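Local coordinates for protein precorrin-6A reductase (Rhodobacter capsulatus, PDB 4X7G) that probably catalyses the NADPH-dependent reduction of precorrin-6A in cobalamin biosynthesis, holding NADP and a reduced precorrin side by side in this structure, at residues A[14-19]-A[95-100]; A[23-28]-A[236-241]; A[58-63]-A[88-93]. All coordinates share one frame; numbering follows the deposited sequence.

Contact 1 (A[14-19]-A[95-100]). With 3Y8 (3-[(1R,2S,3S,7S,11S,16S,17R,18R,19R)-2,7,12,18-tetrakis(2-hydroxy-2-oxoethyl)-3,13-bis(3-hydroxy-3-oxopropyl)-1,2,5,7,11,17-hexamethyl-17-(3-oxidanyl-3-oxidanylidene-prop-1-enyl)-3,6,8,10,15,16,18,19,21,24-decahydrocorrin-8-yl]propanoic acid), chain C.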
loop_
_atom_site.group_PDB
_atom_site.type_symbol
_atom_site.label_atom_id
_atom_site.label_comp_id
_atom_site.label_asym_id
_atom_site.label_seq_id
_atom_site.Cartn_x
_atom_site.Cartn_y
_atom_site.Cartn_z
ATOM N N SER A 14 6.419 5.066 -6.309
ATOM C CA SER A 14 7.042 6.393 -6.508
ATOM C C SER A 14 8.473 6.309 -6.814
ATOM O O SER A 14 8.960 7.045 -7.728
ATOM C CB SER A 14 6.800 7.225 -5.224
ATOM O OG SER A 14 5.430 7.465 -5.042
ATOM N N ARG A 15 9.221 5.444 -6.198
ATOM C CA ARG A 15 10.625 5.282 -6.484
ATOM C C ARG A 15 10.788 4.738 -7.882
ATOM O O ARG A 15 11.730 5.177 -8.619
ATOM C CB ARG A 15 11.240 4.368 -5.480
ATOM C CG ARG A 15 11.320 4.996 -4.087
ATOM C CD ARG A 15 12.078 4.048 -3.135
ATOM N NE ARG A 15 12.188 4.658 -1.795
ATOM C CZ ARG A 15 12.579 4.038 -0.653
ATOM N NH1 ARG A 15 12.903 2.732 -0.606
ATOM N NH2 ARG A 15 12.635 4.787 0.451
ATOM N N LEU A 16 9.925 3.812 -8.283
ATOM C CA LEU A 16 10.017 3.276 -9.643
ATOM C C LEU A 16 9.710 4.364 -10.679
ATOM O O LEU A 16 10.382 4.459 -11.716
ATOM C CB LEU A 16 9.052 2.132 -9.798
ATOM C CG LEU A 16 8.999 1.525 -11.213
ATOM C CD1 LEU A 16 10.348 1.030 -11.718
ATOM C CD2 LEU A 16 7.946 0.426 -11.234
ATOM N N ALA A 17 8.701 5.162 -10.409
ATOM C CA ALA A 17 8.332 6.265 -11.364
ATOM C C ALA A 17 9.505 7.195 -11.540
ATOM O O ALA A 17 9.809 7.592 -12.693
ATOM C CB ALA A 17 7.163 7.007 -10.837
ATOM N N LYS A 18 10.219 7.547 -10.501
ATOM C CA LYS A 18 11.389 8.399 -10.595
ATOM C C LYS A 18 12.448 7.746 -11.422
ATOM O O LYS A 18 13.066 8.429 -12.292
ATOM C CB LYS A 18 11.856 8.733 -9.231
ATOM C CG LYS A 18 13.094 9.587 -9.344
ATOM C CD LYS A 18 13.828 9.966 -8.100
ATOM C CE LYS A 18 15.197 10.617 -8.414
ATOM N NZ LYS A 18 15.139 11.605 -9.568
ATOM N N THR A 19 12.722 6.477 -11.209
ATOM C CA THR A 19 13.699 5.742 -11.959
ATOM C C THR A 19 13.355 5.705 -13.456
ATOM O O THR A 19 14.199 5.823 -14.351
ATOM C CB THR A 19 13.795 4.306 -11.374
ATOM O OG1 THR A 19 14.301 4.436 -10.029
ATOM C CG2 THR A 19 14.692 3.411 -12.166
ATOM N N CYS A 95 4.896 -7.765 -13.907
ATOM C CA CYS A 95 5.614 -8.080 -12.685
ATOM C C CYS A 95 4.997 -7.288 -11.561
ATOM O O CYS A 95 4.655 -6.089 -11.733
ATOM C CB CYS A 95 7.068 -7.715 -12.715
ATOM S SG CYS A 95 7.983 -8.759 -11.509
ATOM N N ALA A 96 4.870 -7.876 -10.372
ATOM C CA ALA A 96 4.441 -7.120 -9.164
ATOM C C ALA A 96 5.646 -6.688 -8.426
ATOM O O ALA A 96 6.452 -7.491 -8.003
ATOM C CB ALA A 96 3.555 -8.021 -8.260
ATOM N N PHE A 97 5.755 -5.386 -8.150
ATOM C CA PHE A 97 6.779 -4.827 -7.355
ATOM C C PHE A 97 6.286 -4.737 -5.952
ATOM O O PHE A 97 5.546 -3.826 -5.551
ATOM C CB PHE A 97 7.158 -3.424 -7.848
ATOM C CG PHE A 97 8.275 -2.761 -7.119
ATOM C CD1 PHE A 97 9.102 -3.416 -6.185
ATOM C CD2 PHE A 97 8.627 -1.411 -7.366
ATOM C CE1 PHE A 97 10.165 -2.750 -5.551
ATOM C CE2 PHE A 97 9.688 -0.781 -6.807
ATOM C CZ PHE A 97 10.417 -1.414 -5.875
ATOM N N GLU A 98 6.605 -5.781 -5.220
ATOM C CA GLU A 98 6.269 -5.828 -3.768
ATOM C C GLU A 98 7.347 -6.530 -3.021
ATOM O O GLU A 98 7.914 -7.558 -3.486
ATOM C CB GLU A 98 4.965 -6.390 -3.538
ATOM C CG GLU A 98 4.756 -7.794 -3.929
ATOM C CD GLU A 98 3.624 -8.531 -3.099
ATOM O OE1 GLU A 98 2.558 -7.975 -2.690
ATOM O OE2 GLU A 98 3.728 -9.748 -2.977
ATOM N N ARG A 99 7.652 -5.949 -1.904
ATOM C CA ARG A 99 8.823 -6.322 -1.085
ATOM C C ARG A 99 8.338 -7.486 -0.198
ATOM O O ARG A 99 7.155 -7.831 -0.161
ATOM C CB ARG A 99 9.332 -5.203 -0.245
ATOM C CG ARG A 99 9.761 -4.040 -1.090
ATOM C CD ARG A 99 9.567 -2.926 -0.248
ATOM N NE ARG A 99 10.698 -2.629 0.495
ATOM C CZ ARG A 99 11.675 -1.869 0.012
ATOM N NH1 ARG A 99 11.691 -1.543 -1.270
ATOM N NH2 ARG A 99 12.690 -1.515 0.769
ATOM N N ALA A 100 9.290 -8.182 0.384
ATOM C CA ALA A 100 8.962 -9.249 1.305
ATOM C C ALA A 100 8.140 -8.675 2.463
ATOM O O ALA A 100 8.300 -7.496 2.839
ATOM C CB ALA A 100 10.219 -9.813 1.859
HETATM C C48 3Y8 C . -4.039 7.157 -3.102
HETATM C C47 3Y8 C . -1.352 8.871 -2.795
HETATM C C43 3Y8 C . 4.710 8.059 -1.841
HETATM C C42 3Y8 C . 3.614 7.865 -0.709
HETATM C C41 3Y8 C . 3.193 6.416 -0.873
HETATM C C38 3Y8 C . 2.791 2.919 0.844
HETATM C C37 3Y8 C . 3.431 4.092 1.477
HETATM C C36 3Y8 C . 3.371 6.435 2.371
HETATM C C35 3Y8 C . 1.969 4.272 4.152
HETATM C C32 3Y8 C . 0.215 4.245 8.673
HETATM C C31 3Y8 C . -0.243 3.336 7.455
HETATM C C2 3Y8 C . -2.113 2.764 4.595
HETATM C C1 3Y8 C . -2.590 3.809 3.526
HETATM C C4 3Y8 C . -0.301 4.048 3.700
HETATM C C5 3Y8 C . 0.913 4.484 3.324
HETATM C C7 3Y8 C . 2.539 5.398 1.550
HETATM C C8 3Y8 C . 2.218 5.995 0.221
HETATM C C6 3Y8 C . 1.250 5.152 2.090
HETATM C C3 3Y8 C . -0.720 3.304 4.967
HETATM C C11 3Y8 C . -1.198 7.453 -0.601
HETATM C C12 3Y8 C . -1.907 7.839 -1.801
HETATM C C13 3Y8 C . -3.056 7.190 -1.929
HETATM C C14 3Y8 C . -3.217 6.358 -0.750
HETATM C C15 3Y8 C . -4.305 5.544 -0.516
HETATM C C16 3Y8 C . -4.352 4.727 0.701
HETATM C C17 3Y8 C . -5.592 4.053 1.223
HETATM C C18 3Y8 C . -5.057 3.405 2.540
HETATM C C19 3Y8 C . -3.477 3.324 2.374
HETATM C C20 3Y8 C . -3.180 5.055 4.195
HETATM C C21 3Y8 C . -1.706 10.354 -2.351
HETATM C C24 3Y8 C . -0.849 8.644 0.296
HETATM C C25 3Y8 C . -3.034 2.677 5.824
HETATM C C26 3Y8 C . -1.888 1.392 3.943
HETATM O O59 3Y8 C . -6.842 7.988 4.098
HETATM C C57 3Y8 C . -6.981 7.433 2.925
HETATM O O58 3Y8 C . -7.829 7.721 2.040
HETATM C C56 3Y8 C . -6.123 6.215 2.710
HETATM C C55 3Y8 C . -6.634 5.196 1.642
HETATM C C54 3Y8 C . -6.171 3.054 0.249
HETATM C C60 3Y8 C . -5.570 2.012 2.899
HETATM C C61 3Y8 C . -6.967 1.900 3.300
HETATM O O62 3Y8 C . -7.439 0.701 3.321
HETATM O O63 3Y8 C . -7.646 2.907 3.644
HETATM N N24 3Y8 C . -3.225 4.256 1.262
HETATM N N23 3Y8 C . -2.118 6.545 0.032
HETATM C C49 3Y8 C . -3.735 5.943 -3.992
HETATM C C50 3Y8 C . -4.550 5.801 -5.234
HETATM O O51 3Y8 C . -5.490 6.593 -5.473
HETATM O O52 3Y8 C . -4.121 4.894 -6.037
HETATM O O23 3Y8 C . -0.758 11.164 -2.407
HETATM O O22 3Y8 C . -2.837 10.578 -1.993
HETATM C C10 3Y8 C . 0.068 6.637 -1.019
HETATM C C9 3Y8 C . 0.886 6.148 0.126
HETATM N N22 3Y8 C . 0.287 5.670 1.300
HETATM O O44 3Y8 C . 5.846 7.672 -1.536
HETATM O O45 3Y8 C . 4.392 8.706 -2.751
HETATM O O39 3Y8 C . 3.596 2.170 0.206
HETATM O O40 3Y8 C . 1.615 2.658 1.085
HETATM N N21 3Y8 C . -1.333 4.288 2.965
HETATM C C27 3Y8 C . -1.250 0.350 4.906
HETATM O O28 3Y8 C . -2.041 -0.286 5.616
HETATM O O29 3Y8 C . -0.032 0.201 4.935
HETATM C C30 3Y8 C . -0.467 4.179 6.237
HETATM O O34 3Y8 C . -0.671 5.103 9.038
HETATM O O33 3Y8 C . 1.281 3.819 9.119
#

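Contact 2 (A[23-28]-A[236-241])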
loop_
_atom_site.group_PDB
_atom_site.type_symbol
_atom_site.label_atom_id
_atom_site.label_comp_id
_atom_site.label_asym_id
_atom_site.label_seq_id
_atom_site.Cartn_x
_atom_site.Cartn_y
_atom_site.Cartn_z
ATOM N N GLN A 23 15.451 7.344 -16.445
ATOM C CA GLN A 23 16.060 6.537 -17.493
ATOM C C GLN A 23 15.391 6.692 -18.828
ATOM O O GLN A 23 15.822 6.046 -19.811
ATOM C CB GLN A 23 16.073 5.054 -17.075
ATOM C CG GLN A 23 16.971 4.800 -15.856
ATOM C CD GLN A 23 17.094 3.335 -15.509
ATOM O OE1 GLN A 23 16.892 2.454 -16.338
ATOM N NE2 GLN A 23 17.512 3.069 -14.291
ATOM N N GLY A 24 14.418 7.551 -18.942
ATOM C CA GLY A 24 13.839 7.845 -20.219
ATOM C C GLY A 24 12.886 6.837 -20.783
ATOM O O GLY A 24 12.709 6.768 -22.017
ATOM N N PHE A 25 12.149 6.106 -19.949
ATOM C CA PHE A 25 11.116 5.194 -20.446
ATOM C C PHE A 25 9.853 5.879 -20.760
ATOM O O PHE A 25 9.409 6.769 -20.029
ATOM C CB PHE A 25 10.834 4.054 -19.439
ATOM C CG PHE A 25 11.924 3.027 -19.333
ATOM C CD1 PHE A 25 12.995 3.166 -18.511
ATOM C CD2 PHE A 25 11.890 1.825 -20.161
ATOM C CE1 PHE A 25 13.978 2.218 -18.434
ATOM C CE2 PHE A 25 12.846 0.920 -20.096
ATOM C CZ PHE A 25 13.897 1.086 -19.267
ATOM N N GLU A 26 9.125 5.404 -21.773
ATOM C CA GLU A 26 7.805 5.809 -22.033
ATOM C C GLU A 26 6.879 5.039 -21.080
ATOM O O GLU A 26 6.832 3.816 -21.097
ATOM C CB GLU A 26 7.446 5.495 -23.495
ATOM C CG GLU A 26 6.225 5.984 -24.079
ATOM C CD GLU A 26 6.374 6.155 -25.656
ATOM O OE1 GLU A 26 7.469 6.511 -26.296
ATOM O OE2 GLU A 26 5.350 5.842 -26.136
ATOM N N ALA A 27 6.186 5.750 -20.242
ATOM C CA ALA A 27 5.451 5.109 -19.148
ATOM C C ALA A 27 4.327 5.975 -18.685
ATOM O O ALA A 27 4.472 7.233 -18.680
ATOM C CB ALA A 27 6.368 4.834 -17.960
ATOM N N VAL A 28 3.253 5.365 -18.190
ATOM C CA VAL A 28 2.090 6.022 -17.530
ATOM C C VAL A 28 2.028 5.514 -16.104
ATOM O O VAL A 28 2.205 4.292 -15.894
ATOM C CB VAL A 28 0.800 5.663 -18.300
ATOM C CG1 VAL A 28 -0.397 6.168 -17.505
ATOM C CG2 VAL A 28 0.795 6.219 -19.720
ATOM N N GLY A 236 15.425 -5.490 -9.056
ATOM C CA GLY A 236 14.678 -6.581 -9.649
ATOM C C GLY A 236 13.713 -6.149 -10.762
ATOM O O GLY A 236 13.624 -6.803 -11.761
ATOM N N VAL A 237 13.023 -5.044 -10.579
ATOM C CA VAL A 237 12.095 -4.566 -11.577
ATOM C C VAL A 237 12.889 -4.177 -12.801
ATOM O O VAL A 237 12.511 -4.489 -13.936
ATOM C CB VAL A 237 11.246 -3.369 -11.053
ATOM C CG1 VAL A 237 10.513 -2.743 -12.198
ATOM C CG2 VAL A 237 10.403 -3.752 -9.920
HETATM N N MSE A 238 14.015 -3.496 -12.643
HETATM C CA MSE A 238 14.715 -3.023 -13.774
HETATM C C MSE A 238 15.309 -4.209 -14.576
HETATM O O MSE A 238 15.296 -4.198 -15.778
HETATM C CB MSE A 238 15.828 -2.082 -13.377
HETATM C CG MSE A 238 15.201 -0.799 -12.707
HETATM SE SE MSE A 238 13.568 0.089 -13.462
HETATM C CE MSE A 238 14.388 0.478 -15.171
ATOM N N GLY A 239 15.792 -5.239 -13.868
ATOM C CA GLY A 239 16.277 -6.476 -14.574
ATOM C C GLY A 239 15.153 -7.172 -15.289
ATOM O O GLY A 239 15.335 -7.656 -16.416
ATOM N N TRP A 240 13.983 -7.292 -14.654
ATOM C CA TRP A 240 12.824 -7.905 -15.293
ATOM C C TRP A 240 12.446 -7.161 -16.519
ATOM O O TRP A 240 12.167 -7.759 -17.581
ATOM C CB TRP A 240 11.704 -8.002 -14.255
ATOM C CG TRP A 240 10.439 -8.645 -14.737
ATOM C CD1 TRP A 240 10.060 -9.961 -14.489
ATOM C CD2 TRP A 240 9.403 -8.079 -15.491
ATOM N NE1 TRP A 240 8.864 -10.215 -15.053
ATOM C CE2 TRP A 240 8.429 -9.095 -15.702
ATOM C CE3 TRP A 240 9.146 -6.791 -15.975
ATOM C CZ2 TRP A 240 7.303 -8.861 -16.420
ATOM C CZ3 TRP A 240 7.998 -6.568 -16.660
ATOM C CH2 TRP A 240 7.066 -7.569 -16.890
ATOM N N LEU A 241 12.429 -5.801 -16.488
ATOM C CA LEU A 241 12.027 -5.076 -17.635
ATOM C C LEU A 241 13.022 -5.303 -18.788
ATOM O O LEU A 241 12.598 -5.500 -19.930
ATOM C CB LEU A 241 11.979 -3.558 -17.325
ATOM C CG LEU A 241 10.782 -3.084 -16.541
ATOM C CD1 LEU A 241 10.966 -1.669 -15.980
ATOM C CD2 LEU A 241 9.555 -3.148 -17.371
#

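Contact 3 (A[58-63]-A[88-93])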
loop_
_atom_site.group_PDB
_atom_site.type_symbol
_atom_site.label_atom_id
_atom_site.label_comp_id
_atom_site.label_asym_id
_atom_site.label_seq_id
_atom_site.Cartn_x
_atom_site.Cartn_y
_atom_site.Cartn_z
ATOM N N ASP A 58 -9.241 -3.446 -22.069
ATOM C CA ASP A 58 -9.514 -2.450 -23.049
ATOM C C ASP A 58 -8.442 -1.356 -23.017
ATOM O O ASP A 58 -7.954 -0.842 -24.023
ATOM C CB ASP A 58 -10.915 -1.784 -22.933
ATOM C CG ASP A 58 -11.188 -0.744 -24.033
ATOM O OD1 ASP A 58 -11.212 -1.165 -25.233
ATOM O OD2 ASP A 58 -11.360 0.505 -23.713
ATOM N N TYR A 59 -8.108 -0.885 -21.823
ATOM C CA TYR A 59 -7.068 0.152 -21.664
ATOM C C TYR A 59 -5.717 -0.324 -22.199
ATOM O O TYR A 59 -5.036 0.413 -22.936
ATOM C CB TYR A 59 -6.951 0.507 -20.168
ATOM C CG TYR A 59 -5.863 1.467 -19.934
ATOM C CD1 TYR A 59 -6.076 2.789 -20.087
ATOM C CD2 TYR A 59 -4.595 1.002 -19.589
ATOM C CE1 TYR A 59 -5.028 3.728 -19.834
ATOM C CE2 TYR A 59 -3.551 1.886 -19.414
ATOM C CZ TYR A 59 -3.759 3.149 -19.497
ATOM O OH TYR A 59 -2.704 3.981 -19.304
ATOM N N LEU A 60 -5.316 -1.527 -21.795
ATOM C CA LEU A 60 -4.018 -1.998 -22.237
ATOM C C LEU A 60 -3.921 -2.020 -23.772
ATOM O O LEU A 60 -2.898 -1.736 -24.374
ATOM C CB LEU A 60 -3.748 -3.420 -21.696
ATOM C CG LEU A 60 -3.656 -3.539 -20.172
ATOM C CD1 LEU A 60 -3.573 -5.001 -19.740
ATOM C CD2 LEU A 60 -2.391 -2.791 -19.655
ATOM N N THR A 61 -5.068 -2.376 -24.373
ATOM C CA THR A 61 -5.101 -2.526 -25.845
ATOM C C THR A 61 -5.065 -1.129 -26.487
ATOM O O THR A 61 -4.244 -0.880 -27.386
ATOM C CB THR A 61 -6.383 -3.328 -26.254
ATOM O OG1 THR A 61 -6.371 -4.574 -25.602
ATOM C CG2 THR A 61 -6.448 -3.518 -27.777
ATOM N N ARG A 62 -5.928 -0.254 -26.068
ATOM C CA ARG A 62 -6.011 1.065 -26.717
ATOM C C ARG A 62 -4.800 1.894 -26.473
ATOM O O ARG A 62 -4.393 2.711 -27.319
ATOM C CB ARG A 62 -7.268 1.806 -26.386
ATOM C CG ARG A 62 -7.499 2.167 -24.989
ATOM C CD ARG A 62 -8.726 3.060 -24.970
ATOM N NE ARG A 62 -9.965 2.352 -25.310
ATOM C CZ ARG A 62 -10.538 2.239 -26.516
ATOM N NH1 ARG A 62 -9.993 2.777 -27.606
ATOM N NH2 ARG A 62 -11.688 1.560 -26.633
ATOM N N GLU A 63 -4.157 1.739 -25.302
ATOM C CA GLU A 63 -3.011 2.554 -24.898
ATOM C C GLU A 63 -1.793 1.942 -25.511
ATOM O O GLU A 63 -0.716 2.618 -25.469
ATOM C CB GLU A 63 -3.009 2.741 -23.334
ATOM C CG GLU A 63 -1.992 3.722 -22.727
ATOM C CD GLU A 63 -2.275 5.159 -23.110
ATOM O OE1 GLU A 63 -3.468 5.658 -23.208
ATOM O OE2 GLU A 63 -1.241 5.847 -23.138
ATOM N N ALA A 88 -2.947 -11.570 -18.563
ATOM C CA ALA A 88 -2.989 -12.923 -19.189
ATOM C C ALA A 88 -3.842 -12.901 -20.442
ATOM O O ALA A 88 -3.386 -13.526 -21.482
ATOM C CB ALA A 88 -3.531 -13.934 -18.230
ATOM N N GLN A 89 -4.978 -12.224 -20.396
ATOM C CA GLN A 89 -5.907 -12.124 -21.566
ATOM C C GLN A 89 -5.289 -11.406 -22.752
ATOM O O GLN A 89 -5.538 -11.752 -23.935
ATOM C CB GLN A 89 -7.224 -11.410 -21.219
ATOM C CG GLN A 89 -8.331 -11.705 -22.219
ATOM C CD GLN A 89 -9.603 -10.947 -21.958
ATOM O OE1 GLN A 89 -10.043 -10.806 -20.832
ATOM N NE2 GLN A 89 -10.204 -10.448 -23.017
ATOM N N THR A 90 -4.467 -10.413 -22.509
ATOM C CA THR A 90 -3.879 -9.649 -23.563
ATOM C C THR A 90 -2.494 -10.084 -23.957
ATOM O O THR A 90 -1.930 -9.570 -24.933
ATOM C CB THR A 90 -3.845 -8.161 -23.186
ATOM O OG1 THR A 90 -3.101 -8.016 -21.938
ATOM C CG2 THR A 90 -5.211 -7.558 -22.961
ATOM N N GLY A 91 -1.838 -10.918 -23.202
ATOM C CA GLY A 91 -0.477 -11.289 -23.407
ATOM C C GLY A 91 0.580 -10.216 -23.052
ATOM O O GLY A 91 1.757 -10.302 -23.452
ATOM N N VAL A 92 0.189 -9.239 -22.230
ATOM C CA VAL A 92 1.103 -8.209 -21.736
ATOM C C VAL A 92 1.855 -8.741 -20.555
ATOM O O VAL A 92 1.286 -9.324 -19.604
ATOM C CB VAL A 92 0.260 -6.968 -21.417
ATOM C CG1 VAL A 92 1.059 -5.920 -20.647
ATOM C CG2 VAL A 92 -0.365 -6.353 -22.680
ATOM N N ALA A 93 3.154 -8.529 -20.549
ATOM C CA ALA A 93 4.012 -8.988 -19.495
ATOM C C ALA A 93 3.761 -8.187 -18.187
ATOM O O ALA A 93 3.490 -7.010 -18.250
ATOM C CB ALA A 93 5.445 -8.762 -19.854
#

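Contact 1 (A[14-19]-A[95-100])
R15 and L16 of helix 11-22 meet R99 and F97, at and just beyond the end of strand 93-97. S14 starts the segment and faces the bound tetrapyrrole. Its OG donates a hydrogen bond to O45, a carboxylate oxygen of 3Y8, at 2.8 Å. Q41 also bonds to S14 OG, so a second residue helps fix the hydroxyl. R15 follows with an extended chain that carries its guanidinium out toward R99. NH1 of R15 lies 4.5 Å from NH2 of R99, the two groups meeting obliquely. E12 makes a long, weak ion pair with R99. Next along the helix, L16 meets the ring of F97 at its edge, near the ring plane, with CB of L16 4.2 Å from CE2 of F97. The ring reaches across because CG of F97 lies opposite its backbone N (chi1 -177°). In the conformer described, T19 OG1 bonds back to R15 O, on the opposite face of that carbonyl from T19 N. This is helix-on-sheet packing in a Rossmann-type domain. Its chemistry is divided: an apolar inner part joins helix to strand, two cationic ends lie near the surface, and a serine at the pocket end gives a ligand carboxylate one hydrogen bond.

Contact 2 (A[23-28]-A[236-241])
M238 reaches from helix 234-243 to Q23 and F25, which come to meet it from the opposite direction. M238 is a selenomethionine and has two deposited conformers, so the contact described holds for one of them. In that conformer the side chain is bent at both its second and third torsions (chi2 -43°, chi3 -60°), and its terminal methyl does all the touching. CE of M238 lies 3.4 Å from OE1 of Q23 and 3.7 Å from CE1 of F25. The methyl approaches the phenyl ring obliquely, neither squarely over it nor in its plane. The Q23 chain runs extended beyond CG and brings the oxygen of its amide to the edge of the F25 ring, where OE1 of Q23 sits in the ring plane, 3.6 Å from CE1 of F25. No hydrogen bond crosses between the segments.

The site lies on one face of the six-stranded parallel sheet of a Rossmann-type domain. Here helix 11-22 ends in a Schellman motif, with G24 at positive phi, and the chain turns into strand 27-31. Helix 234-243 follows strand 229-231 at the sheet edge. That strand comes back from far along the sequence, after the second sheet, consistent with the strand-swapping between Rossmann domains described for this enzyme. Behind the methyl, M238 also packs on L16 and T19 of helix 11-22. F25 leans on L20 and P248. L241 turns its CB toward the other segment, but its CD1 is still 5.2 Å from CZ of F25; the leucine packs on I69 of the sheet.

Contact 3 (A[58-63]-A[88-93])
T90 and L60 are brought together by their side-chain torsions. T90 has OG1 between its backbone N and carbonyl carbon (chi1 58°), while its CG2 lies opposite the carbonyl carbon. L60 has CG opposite its own carbonyl carbon (chi1 -64°) and an extended second torsion (chi2 172°), which carries CD1 across to T90. The two side chains cross at about a right angle, and CD1 of L60 rests 3.8 Å from OG1 of T90. T61 is the second touching residue of its helix. Its OG1 lies 4.2 Å from CG2 of T90. Neither hydroxyl bonds across the contact. T90 OG1 bonds to the carbonyl of A86 and T61 OG1 to that of V57, each one turn back in its own helix.

V92 turns its CB toward the other helix, and its CG2 comes to 4.6 Å from CD1 of L60. Both L60 and V92 also pack on V68 of strand 67-70. The contact thus pairs the C-terminal ends of two neighbouring helices, 52-63 and 77-90, on one face of the Rossmann-type sheet. G91, at positive phi, ends the second helix before strand 93-97.

What crosses between the helices is van der Waals contact, with the threonine hydroxyls spent on helix carbonyls. The chemistry implies modest, largely apolar packing beside a buried leucine, tied to the sheet through L60 and V92, which both pack on V68.

All three contacts share one Rossmann-type domain. Contacts 1 and 2 are close neighbours, with centres 10 Å apart, on the face covered by helices 11-22 and 234-243. They touch: CG2 of V237 packs 3.7 Å from CG of F97. The C95-C231 disulfide joins the last two strands of the sheet. Contact 3 covers the other face, its centre 17 Å from contact 2 and 20 Å from contact 1. Contacts 2 and 3 meet where CH2 of W240 packs 3.6 Å from CB of A93, at the start of strand 93-97. Contact 1 contributes S14 to the pocket of the tetrapyrrole 3Y8. The side chains of F97 and L60 each lie about 11 Å from bound NADP.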